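Local coordinates for protein toxin coregulated pilin (PDB 3HRV) that builds the toxin-coregulated pilus of Vibrio cholerae, a type IV pilus essential for bacterial aggregation and colonization of the small intestine, at residues A[89-95]-A[140-145]. Numbering follows the deposited sequence.
Sequences FSFPRNS and LGDFET
Three backbone N-H groups grip Asp-142 OD2: Asn-94 N meets the syn lone pair of OD2 at 2.7 Å, Glu-144 N comes from the anti side, closing an Asx turn, and Thr-145 N from above the carboxylate plane, closing an Asx motif. Ser-95 N binds Asp-142 OD1 at 2.9 Å; four bonds thus fix the carboxylate's rotation, and those from Asn-94 and Ser-95 tie the turn just after strand 87-93 to the loop. One backbone bond joins the segments directly, from Phe-143 N to Pro-92 O (3.0 Å). Arg-93, extended from CG to NE, runs alongside Phe-143, whose CE2 lies over one guanidinium face. Its NE forms a salt bridge with Glu-144 OE2 (3.1 Å), in the guanidinium plane but above the carboxylate plane; a water joins NH2 to Glu-144 OE1, NH1 binds Ser-192 OG, and the Asn-94 amide stacks on the Glu-144 carboxylate. Deeper in, Phe-91 turns its ring edge to Gly-141 O and crosses Phe-143 at about a right angle, while Leu-140 CD1 packs against the CB atoms of Phe-89 and Phe-91. The loop between strands 126-131 and 155-158 thereby lies against edge strand 87-93 of the antiparallel pilin sheet, with Phe-91 and Phe-143 also touching Ala-100.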
loop_
_atom_site.group_PDB
_atom_site.type_symbol
_atom_site.label_atom_id
_atom_site.label_comp_id
_atom_site.label_asym_id
_atom_site.label_seq_id
_atom_site.Cartn_x
_atom_site.Cartn_y
_atom_site.Cartn_z
ATOM N N PHE A 89 -0.846 -5.653 -5.891
ATOM C CA PHE A 89 -0.767 -7.068 -5.552
ATOM C C PHE A 89 -2.061 -7.565 -4.941
ATOM O O PHE A 89 -2.657 -6.899 -4.097
ATOM C CB PHE A 89 0.327 -7.336 -4.514
ATOM C CG PHE A 89 1.719 -7.374 -5.066
ATOM C CD1 PHE A 89 2.488 -6.218 -5.138
ATOM C CD2 PHE A 89 2.279 -8.580 -5.472
ATOM C CE1 PHE A 89 3.801 -6.265 -5.607
ATOM C CE2 PHE A 89 3.588 -8.637 -5.942
ATOM C CZ PHE A 89 4.351 -7.479 -6.008
ATOM N N SER A 90 -2.492 -8.744 -5.363
ATOM C CA SER A 90 -3.672 -9.345 -4.775
ATOM C C SER A 90 -3.066 -10.288 -3.741
ATOM O O SER A 90 -2.080 -10.966 -4.028
ATOM C CB SER A 90 -4.451 -10.141 -5.821
ATOM O OG SER A 90 -5.195 -9.281 -6.662
ATOM N N PHE A 91 -3.608 -10.304 -2.528
ATOM C CA PHE A 91 -3.066 -11.201 -1.516
ATOM C C PHE A 91 -4.162 -11.806 -0.646
ATOM O O PHE A 91 -5.326 -11.426 -0.741
ATOM C CB PHE A 91 -1.952 -10.505 -0.696
ATOM C CG PHE A 91 -2.417 -9.401 0.216
ATOM C CD1 PHE A 91 -2.179 -9.486 1.586
ATOM C CD2 PHE A 91 -3.014 -8.248 -0.285
ATOM C CE1 PHE A 91 -2.524 -8.445 2.444
ATOM C CE2 PHE A 91 -3.364 -7.199 0.568
ATOM C CZ PHE A 91 -3.116 -7.298 1.936
ATOM N N PRO A 92 -3.811 -12.782 0.204
ATOM C CA PRO A 92 -4.827 -13.411 1.049
ATOM C C PRO A 92 -5.447 -12.625 2.190
ATOM O O PRO A 92 -4.870 -11.670 2.706
ATOM C CB PRO A 92 -4.120 -14.671 1.544
ATOM C CG PRO A 92 -2.713 -14.241 1.643
ATOM C CD PRO A 92 -2.501 -13.430 0.384
ATOM N N ARG A 93 -6.652 -13.043 2.564
ATOM C CA ARG A 93 -7.371 -12.446 3.677
ATOM C C ARG A 93 -7.980 -13.599 4.454
ATOM O O ARG A 93 -8.811 -14.341 3.931
ATOM C CB ARG A 93 -8.480 -11.502 3.214
ATOM C CG ARG A 93 -9.279 -10.954 4.389
ATOM C CD ARG A 93 -10.382 -9.993 3.992
ATOM N NE ARG A 93 -11.151 -9.587 5.168
ATOM C CZ ARG A 93 -12.098 -8.654 5.166
ATOM N NH1 ARG A 93 -12.403 -8.015 4.046
ATOM N NH2 ARG A 93 -12.750 -8.369 6.285
ATOM N N ASN A 94 -7.550 -13.757 5.699
ATOM C CA ASN A 94 -8.048 -14.831 6.544
ATOM C C ASN A 94 -7.728 -16.176 5.894
ATOM O O ASN A 94 -8.541 -17.100 5.915
ATOM C CB ASN A 94 -9.557 -14.677 6.751
ATOM C CG ASN A 94 -10.043 -15.357 8.012
ATOM O OD1 ASN A 94 -9.314 -15.448 8.999
ATOM N ND2 ASN A 94 -11.279 -15.842 7.986
ATOM N N SER A 95 -6.534 -16.258 5.309
ATOM C CA SER A 95 -6.034 -17.464 4.651
ATOM C C SER A 95 -6.616 -17.766 3.271
ATOM O O SER A 95 -6.154 -18.684 2.592
ATOM C CB SER A 95 -6.227 -18.679 5.563
ATOM O OG SER A 95 -5.090 -18.861 6.391
ATOM N N LEU A 140 3.671 -9.763 1.557
ATOM C CA LEU A 140 2.614 -8.885 2.045
ATOM C C LEU A 140 1.940 -9.333 3.333
ATOM O O LEU A 140 1.417 -8.510 4.084
ATOM C CB LEU A 140 1.546 -8.716 0.964
ATOM C CG LEU A 140 1.982 -7.982 -0.303
ATOM C CD1 LEU A 140 0.985 -8.251 -1.407
ATOM C CD2 LEU A 140 2.100 -6.493 -0.018
ATOM N N GLY A 141 1.952 -10.635 3.592
ATOM C CA GLY A 141 1.301 -11.138 4.784
ATOM C C GLY A 141 -0.156 -11.448 4.494
ATOM O O GLY A 141 -0.506 -11.822 3.375
ATOM N N ASP A 142 -1.009 -11.282 5.498
ATOM C CA ASP A 142 -2.434 -11.561 5.355
ATOM C C ASP A 142 -3.245 -10.358 5.824
ATOM O O ASP A 142 -3.044 -9.852 6.926
ATOM C CB ASP A 142 -2.810 -12.794 6.184
ATOM C CG ASP A 142 -4.224 -13.275 5.916
ATOM O OD1 ASP A 142 -4.387 -14.343 5.288
ATOM O OD2 ASP A 142 -5.177 -12.584 6.327
ATOM N N PHE A 143 -4.162 -9.905 4.977
ATOM C CA PHE A 143 -4.997 -8.751 5.282
ATOM C C PHE A 143 -5.726 -8.837 6.618
ATOM O O PHE A 143 -5.860 -7.836 7.322
ATOM C CB PHE A 143 -6.026 -8.552 4.165
ATOM C CG PHE A 143 -6.883 -7.325 4.329
ATOM C CD1 PHE A 143 -6.428 -6.078 3.907
ATOM C CD2 PHE A 143 -8.151 -7.415 4.897
ATOM C CE1 PHE A 143 -7.224 -4.940 4.046
ATOM C CE2 PHE A 143 -8.954 -6.286 5.042
ATOM C CZ PHE A 143 -8.492 -5.043 4.616
ATOM N N GLU A 144 -6.189 -10.029 6.978
ATOM C CA GLU A 144 -6.940 -10.178 8.217
ATOM C C GLU A 144 -6.224 -10.843 9.386
ATOM O O GLU A 144 -6.578 -10.595 10.538
ATOM C CB GLU A 144 -8.255 -10.915 7.932
ATOM C CG GLU A 144 -9.196 -11.005 9.129
ATOM C CD GLU A 144 -10.616 -11.364 8.730
ATOM O OE1 GLU A 144 -11.483 -11.453 9.626
ATOM O OE2 GLU A 144 -10.868 -11.555 7.520
ATOM N N THR A 145 -5.221 -11.672 9.114
ATOM C CA THR A 145 -4.530 -12.350 10.206
ATOM C C THR A 145 -3.156 -11.796 10.581
ATOM O O THR A 145 -2.583 -12.197 11.596
ATOM C CB THR A 145 -4.410 -13.868 9.934
ATOM O OG1 THR A 145 -3.632 -14.092 8.754
ATOM C CG2 THR A 145 -5.789 -14.480 9.751
HETATM O O HOH W 1 -13.526 -9.571 8.893
#